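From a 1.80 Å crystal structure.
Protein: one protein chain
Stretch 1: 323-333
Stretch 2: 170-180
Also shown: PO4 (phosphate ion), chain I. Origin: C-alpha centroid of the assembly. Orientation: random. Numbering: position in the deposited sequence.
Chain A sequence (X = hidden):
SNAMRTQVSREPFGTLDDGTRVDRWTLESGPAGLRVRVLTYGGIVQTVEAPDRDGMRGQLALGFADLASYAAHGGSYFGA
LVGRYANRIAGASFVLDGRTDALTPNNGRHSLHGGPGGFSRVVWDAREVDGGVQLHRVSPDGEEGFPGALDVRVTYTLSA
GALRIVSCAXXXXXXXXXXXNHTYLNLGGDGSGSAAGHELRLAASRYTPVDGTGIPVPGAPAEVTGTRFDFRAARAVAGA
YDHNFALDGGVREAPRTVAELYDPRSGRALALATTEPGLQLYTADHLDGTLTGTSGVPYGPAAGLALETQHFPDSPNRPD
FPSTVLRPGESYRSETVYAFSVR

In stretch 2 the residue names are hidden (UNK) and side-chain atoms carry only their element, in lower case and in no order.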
ATOM      1  N   SER A 323      17.602  -4.542   5.775  1.00 11.73           N
ATOM      2  CA  SER A 323      18.071  -3.190   5.445  1.00 11.78           C
ATOM      3  C   SER A 323      17.156  -2.504   4.440  1.00 16.34           C
ATOM      4  O   SER A 323      16.724  -3.114   3.467  1.00 13.10           O
ATOM      5  CB  SER A 323      19.483  -3.242   4.869  1.00 16.49           C
ATOM      6  OG  SER A 323      19.966  -1.938   4.559  1.00 16.36           O
ATOM      7  N   THR A 324      16.868  -1.229   4.680  1.00 12.35           N
ATOM      8  CA  THR A 324      16.166  -0.417   3.689  1.00 11.28           C
ATOM      9  C   THR A 324      17.114   0.559   2.986  1.00 14.62           C
ATOM     10  O   THR A 324      16.666   1.449   2.261  1.00 12.60           O
ATOM     11  CB  THR A 324      15.019   0.363   4.332  1.00 12.29           C
ATOM     12  OG1 THR A 324      15.542   1.244   5.334  1.00 13.33           O
ATOM     13  CG2 THR A 324      14.033  -0.602   4.989  1.00 10.58           C
ATOM     14  N   VAL A 325      18.420   0.395   3.185  1.00 14.99           N
ATOM     15  CA  VAL A 325      19.389   1.310   2.568  1.00 12.85           C
ATOM     16  C   VAL A 325      19.531   1.028   1.069  1.00 15.90           C
ATOM     17  O   VAL A 325      19.535  -0.131   0.642  1.00 17.39           O
ATOM     18  CB  VAL A 325      20.766   1.223   3.281  1.00 16.08           C
ATOM     19  CG1 VAL A 325      21.829   2.089   2.579  1.00 14.43           C
ATOM     20  CG2 VAL A 325      20.619   1.654   4.718  1.00 13.47           C
ATOM     21  N   LEU A 326      19.619   2.089   0.269  1.00 13.71           N
ATOM     22  CA  LEU A 326      19.934   1.960  -1.155  1.00 14.44           C
ATOM     23  C   LEU A 326      21.144   2.843  -1.453  1.00 19.17           C
ATOM     24  O   LEU A 326      21.207   3.984  -0.991  1.00 17.92           O
ATOM     25  CB  LEU A 326      18.750   2.384  -2.028  1.00 13.17           C
ATOM     26  CG  LEU A 326      18.982   2.272  -3.538  1.00 17.52           C
ATOM     27  CD1 LEU A 326      19.099   0.803  -3.947  1.00 19.47           C
ATOM     28  CD2 LEU A 326      17.885   2.966  -4.335  1.00 16.63           C
ATOM     29  N   ARG A 327      22.103   2.311  -2.210  1.00 16.85           N
ATOM     30  CA  ARG A 327      23.332   3.034  -2.521  1.00 17.88           C
ATOM     31  C   ARG A 327      23.508   3.205  -4.022  1.00 16.62           C
ATOM     32  O   ARG A 327      22.920   2.455  -4.795  1.00 19.58           O
ATOM     33  CB  ARG A 327      24.531   2.301  -1.923  1.00 18.00           C
ATOM     34  CG  ARG A 327      24.533   2.329  -0.417  1.00 19.70           C
ATOM     35  CD  ARG A 327      25.732   1.609   0.172  1.00 24.24           C
ATOM     36  NE  ARG A 327      25.575   1.531   1.620  1.00 22.98           N
ATOM     37  CZ  ARG A 327      25.843   2.536   2.446  1.00 20.44           C
ATOM     38  NH1 ARG A 327      26.307   3.684   1.968  1.00 19.19           N
ATOM     39  NH2 ARG A 327      25.655   2.394   3.749  1.00 24.46           N
ATOM     40  N   PRO A 328      24.309   4.201  -4.444  1.00 20.43           N
ATOM     41  CA  PRO A 328      24.517   4.384  -5.884  1.00 23.45           C
ATOM     42  C   PRO A 328      25.060   3.120  -6.540  1.00 21.36           C
ATOM     43  O   PRO A 328      25.888   2.429  -5.940  1.00 21.65           O
ATOM     44  CB  PRO A 328      25.555   5.510  -5.944  1.00 26.08           C
ATOM     45  CG  PRO A 328      25.295   6.305  -4.715  1.00 25.97           C
ATOM     46  CD  PRO A 328      24.934   5.281  -3.658  1.00 22.49           C
ATOM     47  N   GLY A 329      24.578   2.806  -7.737  1.00 22.94           N
ATOM     48  CA  GLY A 329      25.017   1.604  -8.421  1.00 26.91           C
ATOM     49  C   GLY A 329      24.123   0.412  -8.130  1.00 27.26           C
ATOM     50  O   GLY A 329      24.194  -0.603  -8.823  1.00 25.46           O
ATOM     51  N   GLU A 330      23.289   0.527  -7.098  1.00 19.21           N
ATOM     52  CA  GLU A 330      22.359  -0.541  -6.748  1.00 19.43           C
ATOM     53  C   GLU A 330      20.989  -0.301  -7.366  1.00 19.02           C
ATOM     54  O   GLU A 330      20.703   0.793  -7.843  1.00 23.09           O
ATOM     55  CB  GLU A 330      22.221  -0.652  -5.230  1.00 20.88           C
ATOM     56  CG  GLU A 330      23.522  -0.960  -4.509  1.00 25.15           C
ATOM     57  CD  GLU A 330      23.338  -1.065  -3.009  1.00 30.73           C
ATOM     58  OE1 GLU A 330      22.391  -0.450  -2.475  1.00 22.00           O
ATOM     59  OE2 GLU A 330      24.139  -1.769  -2.358  1.00 33.49           O
ATOM     60  N   SER A 331      20.141  -1.327  -7.340  1.00 18.42           N
ATOM     61  CA  SER A 331      18.794  -1.234  -7.905  1.00 19.29           C
ATOM     62  C   SER A 331      17.783  -1.750  -6.897  1.00 21.20           C
ATOM     63  O   SER A 331      17.840  -2.910  -6.484  1.00 20.36           O
ATOM     64  CB  SER A 331      18.706  -2.044  -9.204  1.00 26.14           C
ATOM     65  OG  SER A 331      17.367  -2.173  -9.644  1.00 36.22           O
ATOM     66  N   TYR A 332      16.871  -0.877  -6.476  1.00 12.91           N
ATOM     67  CA  TYR A 332      15.794  -1.262  -5.572  1.00 12.18           C
ATOM     68  C   TYR A 332      14.682  -1.848  -6.424  1.00 14.96           C
ATOM     69  O   TYR A 332      14.323  -1.274  -7.452  1.00 15.18           O
ATOM     70  CB  TYR A 332      15.279  -0.023  -4.816  1.00 12.29           C
ATOM     71  CG  TYR A 332      14.009  -0.222  -4.011  1.00 14.05           C
ATOM     72  CD1 TYR A 332      14.059  -0.656  -2.694  1.00 17.83           C
ATOM     73  CD2 TYR A 332      12.763   0.057  -4.555  1.00 12.59           C
ATOM     74  CE1 TYR A 332      12.903  -0.830  -1.947  1.00 16.71           C
ATOM     75  CE2 TYR A 332      11.601  -0.113  -3.815  1.00 13.65           C
ATOM     76  CZ  TYR A 332      11.678  -0.558  -2.513  1.00 13.60           C
ATOM     77  OH  TYR A 332      10.522  -0.716  -1.778  1.00 15.93           O
ATOM     78  N   ARG A 333      14.151  -2.995  -6.013  1.00 13.32           N
ATOM     79  CA  ARG A 333      13.010  -3.591  -6.707  1.00 13.07           C
ATOM     80  C   ARG A 333      12.078  -4.254  -5.713  1.00 19.16           C
ATOM     81  O   ARG A 333      12.504  -5.044  -4.869  1.00 14.38           O
ATOM     82  CB  ARG A 333      13.451  -4.617  -7.756  1.00 15.52           C
ATOM     83  CG  ARG A 333      12.267  -5.229  -8.546  1.00 17.36           C
ATOM     84  CD  ARG A 333      12.691  -6.384  -9.467  1.00 20.54           C
ATOM     85  NE  ARG A 333      11.606  -6.776 -10.371  1.00 18.21           N
ATOM     86  CZ  ARG A 333      10.657  -7.657 -10.063  1.00 17.44           C
ATOM     87  NH1 ARG A 333      10.658  -8.256  -8.879  1.00 18.09           N
ATOM     88  NH2 ARG A 333       9.701  -7.937 -10.938  1.00 18.41           N
ATOM     89  N   UNK A 170      16.579   3.875  -8.278  1.00 12.33           N
ATOM     90  CA  UNK A 170      18.024   4.038  -8.113  1.00 13.81           C
ATOM     91  C   UNK A 170      18.255   5.386  -7.453  1.00 18.79           C
ATOM     92  O   UNK A 170      17.370   6.241  -7.467  1.00 17.99           O
ATOM     93  c   UNK A 170      18.786   3.991  -9.450  1.00 19.83           C
ATOM     94  c   UNK A 170      18.611   2.634 -10.132  1.00 19.61           C
ATOM     95  o   UNK A 170      18.308   5.035 -10.312  1.00 20.06           O
ATOM     96  N   UNK A 171      19.440   5.579  -6.884  1.00 16.06           N
ATOM     97  CA  UNK A 171      19.738   6.804  -6.149  1.00 16.72           C
ATOM     98  C   UNK A 171      21.121   7.322  -6.503  1.00 18.95           C
ATOM     99  O   UNK A 171      21.988   6.542  -6.892  1.00 16.44           O
ATOM    100  c   UNK A 171      19.654   6.564  -4.628  1.00 16.88           C
ATOM    101  c   UNK A 171      20.756   5.601  -4.165  1.00 16.54           C
ATOM    102  o   UNK A 171      19.786   7.812  -3.938  1.00 17.70           O
ATOM    103  N   UNK A 172      21.338   8.633  -6.393  1.00 16.83           N
ATOM    104  CA  UNK A 172      22.681   9.175  -6.628  1.00 18.80           C
ATOM    105  C   UNK A 172      23.490   9.365  -5.340  1.00 22.13           C
ATOM    106  O   UNK A 172      24.641   9.815  -5.371  1.00 18.53           O
ATOM    107  o   UNK A 172      21.673  11.550  -5.578  1.00 19.24           O
ATOM    108  c   UNK A 172      22.654  10.459  -7.486  1.00 22.28           C
ATOM    109  c   UNK A 172      22.033  11.654  -6.771  1.00 27.72           C
ATOM    110  o   UNK A 172      21.916  12.721  -7.417  1.00 28.55           O
ATOM    111  N   UNK A 173      22.886   9.015  -4.209  1.00 17.93           N
ATOM    112  CA  UNK A 173      23.586   9.055  -2.924  1.00 23.54           C
ATOM    113  C   UNK A 173      22.891   8.109  -1.953  1.00 18.60           C
ATOM    114  O   UNK A 173      21.700   7.852  -2.114  1.00 18.63           O
ATOM    115  c   UNK A 173      23.606  10.478  -2.376  1.00 24.01           C
ATOM    116  N   UNK A 174      23.625   7.585  -0.952  1.00 19.00           N
ATOM    117  CA  UNK A 174      22.992   6.654  -0.005  1.00 14.56           C
ATOM    118  C   UNK A 174      21.726   7.235   0.615  1.00 23.46           C
ATOM    119  O   UNK A 174      21.682   8.419   0.974  1.00 14.89           O
ATOM    120  c   UNK A 174      25.364   6.658   0.325  1.00 18.23           C
ATOM    121  c   UNK A 174      24.070   6.454   1.068  1.00 15.08           C
ATOM    122  c   UNK A 174      25.073   7.738  -0.696  1.00 19.46           C
ATOM    123  N   UNK A 175      20.693   6.406   0.698  1.00 16.19           N
ATOM    124  CA  UNK A 175      19.415   6.844   1.210  1.00 14.44           C
ATOM    125  C   UNK A 175      18.692   5.637   1.781  1.00 14.45           C
ATOM    126  O   UNK A 175      19.226   4.531   1.753  1.00 17.86           O
ATOM    127  c   UNK A 175      18.017   6.470  -0.890  1.00 17.18           C
ATOM    128  c   UNK A 175      18.581   7.507   0.093  1.00 17.45           C
ATOM    129  o   UNK A 175      17.515   8.262   0.680  1.00 13.69           O
ATOM    130  N   UNK A 176      17.488   5.845   2.308  1.00 14.79           N
ATOM    131  CA  UNK A 176      16.629   4.732   2.677  1.00 13.95           C
ATOM    132  C   UNK A 176      15.378   4.797   1.808  1.00 17.67           C
ATOM    133  O   UNK A 176      14.931   5.889   1.434  1.00 12.99           O
ATOM    134  c   UNK A 176      15.530   6.033   4.545  1.00 17.72           C
ATOM    135  c   UNK A 176      16.254   4.739   4.174  1.00 13.19           C
ATOM    136  c   UNK A 176      17.495   4.563   5.039  1.00 15.98           C
ATOM    137  N   UNK A 177      14.847   3.624   1.458  1.00 12.42           N
ATOM    138  CA  UNK A 177      13.691   3.507   0.570  1.00 10.06           C
ATOM    139  C   UNK A 177      12.820   2.349   1.047  1.00 12.59           C
ATOM    140  O   UNK A 177      13.326   1.269   1.363  1.00 14.22           O
ATOM    141  c   UNK A 177      14.101   3.203  -0.886  1.00 18.54           C
ATOM    142  c   UNK A 177      12.863   3.263  -1.798  1.00 12.47           C
ATOM    143  c   UNK A 177      15.138   4.164  -1.375  1.00 28.63           C
ATOM    144  N   UNK A 178      11.513   2.571   1.090  1.00 10.11           N
ATOM    145  CA  UNK A 178      10.557   1.537   1.472  1.00  9.27           C
ATOM    146  C   UNK A 178       9.223   1.935   0.857  1.00 11.45           C
ATOM    147  O   UNK A 178       8.475   2.719   1.446  1.00 11.52           O
ATOM    148  n   UNK A 178       8.991   0.574   4.696  1.00 17.40           N
ATOM    149  o   UNK A 178       9.371  -0.685   2.875  1.00 13.88           O
ATOM    150  c   UNK A 178      10.469   1.473   3.000  1.00 10.23           C
ATOM    151  c   UNK A 178       9.560   0.354   3.516  1.00 11.70           C
ATOM    152  N   UNK A 179       8.941   1.442  -0.347  1.00  8.56           N
ATOM    153  CA  UNK A 179       7.721   1.845  -1.052  1.00  8.39           C
ATOM    154  C   UNK A 179       6.629   0.796  -0.923  1.00 12.37           C
ATOM    155  O   UNK A 179       6.904  -0.397  -0.956  1.00 13.18           O
ATOM    156  c   UNK A 179       8.019   2.074  -2.529  1.00  9.52           C
ATOM    157  c   UNK A 179       9.466   3.101  -4.302  1.00 14.44           C
ATOM    158  c   UNK A 179       9.004   4.329  -2.194  1.00 16.44           C
ATOM    159  c   UNK A 179       9.224   2.967  -2.813  1.00 13.77           C
ATOM    160  N   UNK A 180       5.383   1.233  -0.789  1.00 10.87           N
ATOM    161  CA  UNK A 180       4.279   0.280  -0.700  1.00 11.51           C
ATOM    162  C   UNK A 180       3.058   0.896  -1.339  1.00 16.77           C
ATOM    163  O   UNK A 180       3.069   2.070  -1.706  1.00 15.47           O
ATOM    164  c   UNK A 180       3.933  -0.093   0.761  1.00 18.85           C
ATOM    165  o   UNK A 180       3.038  -1.218   0.770  1.00 24.02           O
ATOM    166  c   UNK A 180       3.266   1.072   1.486  1.00 13.91           C
TER
HETATM  167  P   PO4 I 405      20.507  -6.886   6.792  0.63 37.30           P
HETATM  168  O1  PO4 I 405      21.511  -5.770   6.959  0.63 24.74           O
HETATM  169  O2  PO4 I 405      21.243  -8.196   6.623  0.63 39.37           O
HETATM  170  O3  PO4 I 405      19.640  -6.652   5.572  0.63 18.36           O
HETATM  171  O4  PO4 I 405      19.651  -6.945   8.037  0.63 42.29           O
HETATM  172  O   HOH W   1      21.032   3.227  -6.900  1.00 18.10           O
HETATM  173  O   HOH W   2      22.678   4.646  -8.978  1.00 28.34           O
HETATM  174  O   HOH W   3      10.570  -1.866   0.447  1.00 18.22           O

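Position 170 carries three side-chain atoms, a CB bearing one oxygen and one carbon. Its branch carbon lies 3.6 Å from Glu330 O, and its backbone CA sits 3.9 Å from Leu326 CD2. One hydroxyl and one methyl on a beta carbon make Thr170.

Position 171 repeats that pattern, a CB with one oxygen and one carbon, but here CB points toward stretch 1. The carbon lies 3.8 Å from Leu326 CG and 3.6 Å from Leu326 O; the oxygen reaches the backbone O of position 173, 2.6 Å away. This is Thr171, its OG1 donating that hydrogen bond while its CG2 packs against Leu326.

Position 172 has two carbons, the second carrying two oxygens, and CB points away. Only its backbone is close, with C 3.6 Å from Pro328 CG. The carboxylate identifies Asp172.

At 173 a single carbon, directed away, ends the side chain, and the backbone N is 3.7 Å from Pro328 CG: Ala173.

Position 174 has three carbons closing a ring onto its own N. One ring carbon is 3.5 Å from Arg327 NH1, another 3.9 Å from Pro328 CD. It is Pro174, with no amide hydrogen to offer, yet its CA makes a CA-H...O contact with Leu326 O at 3.4 Å.

Position 175 again shows a CB with one oxygen and one carbon, the carbon 4.3 Å from Leu326 CB. It is Thr175, whose hydroxyl is satisfied elsewhere in the structure. Its backbone pairs with Leu326 in both directions: Thr175 N to Leu326 O, 3.0 Å, and Leu326 N to Thr175 O, 2.9 Å.

Position 176 has three carbons, forked at CB, with one branch 4.3 Å from Val325 CG2. This is Val176, sharing a sheet face with Val325 in a non-hydrogen-bonded pair.

Position 177 has the same three-carbon fork. One branch lies 4.1 Å from Leu326 CB; the other stands 3.9 Å from the Tyr332 ring centroid, almost on the ring normal. Val177 thus bridges Leu326 and Tyr332, and its N donates to Thr324 O at 2.9 Å.

Position 178 has two carbons, the second bearing one oxygen and one nitrogen. Its CA is 4.0 Å from Tyr332 OH, while its side chain comes no closer than 4.6 Å to stretch 1. This is Asn178. Water 3 links its OD1 (3.0 Å) to Tyr332 OH (2.5 Å).

Position 179 has four carbons, forked at the second, one tip 3.9 Å from Tyr332 CE2. Leu179 also gives its N to Tyr332 OH, 3.0 Å.

Position 180 has a CB with one oxygen and one carbon; its CB points away, and it makes no contact with stretch 1: Thr180.

The contact rests on a short antiparallel ladder, Val325 with Val176 and Leu326 with Thr175, extended by the bond from Val177 to Thr324. Beyond it, the type II turn from Arg327 to Glu330 is tied by water: water 2 joins Thr171 O to Gly329 N, 2.9 Å each. Past Val176, Tyr332 meets the stretch with its side chain: its OH accepts the amide of Leu179 while Val177 CG1 lies over its ring face.

Stretch 2, residues 170-180: TTDAPTVVNLT
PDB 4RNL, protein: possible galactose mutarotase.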